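Local coordinates for protein alpha-glucosidase (Bacteroides thetaiotaomicron, PDB 5XFM) that probably removes terminal beta-L-arabinopyranose and alpha-galactose residues from glycans, as a bifunctional, calcium-binding member of glycoside hydrolase family 97, at residues Pro446-Val449 with Gly450-Ala453. The protein carries 1 engineered substitution. Numbering follows the deposited sequence.
Sequences PNYV and GSEA. With CA (calcium ion), chain E.
Y448 reaches forward along its own strand and lays its ring over G450, so that the backbone N of G450 sits 3.4 Å above the ring plane, over its centre. CG lies anti to the backbone N (chi1 168°), which carries the ring forward over G450. At the far edge S451 OG lies in the ring plane and forms a hydrogen bond of 2.6 Å with Y448 OH. Glycine suits the site between them: with phi 124° and psi 163°, a side chain on G450 would be jammed against the carbonyl O of V449.

The site is a worked example of how a ring face can pack directly on the backbone two residues further along the chain. Residues 448-451 form a strand of the parallel sheet of the TIM-barrel domain, probably the catalytic one, entered from strand 429-432 through helix 441-444 in a beta-alpha-beta unit. V449 points away from the tyrosine, onto M429 and I431 of that neighbouring strand, while the tyrosine side chain also touches F432, W441 and L420. With an alanine in place of Y448, S451 OG is likely to lose this hydroxyl partner and G450 the ring packed over its backbone.

The close contact between the two segments ends at S451; beyond it E452 turns to a calcium site that carries four waters. There E452, its chain extended, grips the calcium ion with both carboxylate oxygens, OE2 at 2.4 Å and OE1 at 2.7 Å from the metal. E174 and E458 complete the site; G434 N donates a hydrogen bond to E452 OE1, which helps to hold the carboxylate's orientation.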
loop_
_atom_site.group_PDB
_atom_site.type_symbol
_atom_site.label_atom_id
_atom_site.label_comp_id
_atom_site.label_asym_id
_atom_site.label_seq_id
_atom_site.Cartn_x
_atom_site.Cartn_y
_atom_site.Cartn_z
ATOM N N PRO A 446 14.245 -5.515 4.371
ATOM C CA PRO A 446 14.327 -6.842 3.737
ATOM C C PRO A 446 13.308 -7.855 4.259
ATOM O O PRO A 446 12.924 -8.755 3.511
ATOM C CB PRO A 446 15.748 -7.310 4.079
ATOM C CG PRO A 446 16.517 -6.056 4.326
ATOM C CD PRO A 446 15.541 -5.080 4.921
ATOM N N ASN A 447 12.882 -7.718 5.511
ATOM C CA ASN A 447 11.960 -8.690 6.108
ATOM C C ASN A 447 10.519 -8.187 6.210
ATOM O O ASN A 447 9.660 -8.844 6.791
ATOM C CB ASN A 447 12.463 -9.119 7.493
ATOM C CG ASN A 447 12.700 -7.942 8.427
ATOM O OD1 ASN A 447 13.201 -6.891 8.018
ATOM N ND2 ASN A 447 12.360 -8.125 9.690
ATOM N N TYR A 448 10.253 -7.031 5.615
ATOM C CA TYR A 448 8.899 -6.506 5.565
ATOM C C TYR A 448 8.067 -7.283 4.548
ATOM O O TYR A 448 8.456 -7.411 3.397
ATOM C CB TYR A 448 8.911 -5.014 5.225
ATOM C CG TYR A 448 7.544 -4.484 4.881
ATOM C CD1 TYR A 448 6.587 -4.279 5.870
ATOM C CD2 TYR A 448 7.203 -4.202 3.567
ATOM C CE1 TYR A 448 5.328 -3.806 5.561
ATOM C CE2 TYR A 448 5.948 -3.728 3.247
ATOM C CZ TYR A 448 5.016 -3.530 4.245
ATOM O OH TYR A 448 3.768 -3.060 3.917
ATOM N N VAL A 449 6.934 -7.834 4.977
ATOM C CA VAL A 449 6.114 -8.617 4.053
ATOM C C VAL A 449 4.641 -8.182 3.990
ATOM O O VAL A 449 3.753 -9.007 3.767
ATOM C CB VAL A 449 6.186 -10.119 4.382
ATOM C CG1 VAL A 449 7.610 -10.637 4.157
ATOM C CG2 VAL A 449 5.714 -10.392 5.806
ATOM N N GLY A 450 4.383 -6.889 4.174
ATOM C CA GLY A 450 3.057 -6.362 3.925
ATOM C C GLY A 450 2.390 -5.623 5.065
ATOM O O GLY A 450 2.780 -5.756 6.226
ATOM N N SER A 451 1.356 -4.862 4.716
ATOM C CA SER A 451 0.638 -4.006 5.656
ATOM C C SER A 451 -0.867 -4.048 5.400
ATOM O O SER A 451 -1.313 -4.346 4.287
ATOM C CB SER A 451 1.118 -2.555 5.541
ATOM O OG SER A 451 2.434 -2.394 6.030
ATOM N N GLU A 452 -1.653 -3.725 6.418
ATOM C CA GLU A 452 -3.098 -3.644 6.227
ATOM C C GLU A 452 -3.394 -2.272 5.601
ATOM O O GLU A 452 -3.448 -2.149 4.378
ATOM C CB GLU A 452 -3.846 -3.857 7.549
ATOM C CG GLU A 452 -5.369 -4.043 7.423
ATOM C CD GLU A 452 -6.039 -4.182 8.783
ATOM O OE1 GLU A 452 -5.510 -3.607 9.761
ATOM O OE2 GLU A 452 -7.087 -4.862 8.881
ATOM N N ALA A 453 -3.533 -1.246 6.437
ATOM C CA ALA A 453 -3.766 0.132 5.987
ATOM C C ALA A 453 -4.852 0.221 4.918
ATOM O O ALA A 453 -4.717 0.956 3.942
ATOM C CB ALA A 453 -2.472 0.744 5.467
HETATM CA CA CA E . -7.734 -4.176 11.109
HETATM O O HOH W 1 -6.631 -3.317 13.011
HETATM O O HOH W 2 -9.507 -3.073 12.490
HETATM O O HOH W 3 -9.500 -5.291 13.043
HETATM O O HOH W 4 -6.617 -6.217 11.751
#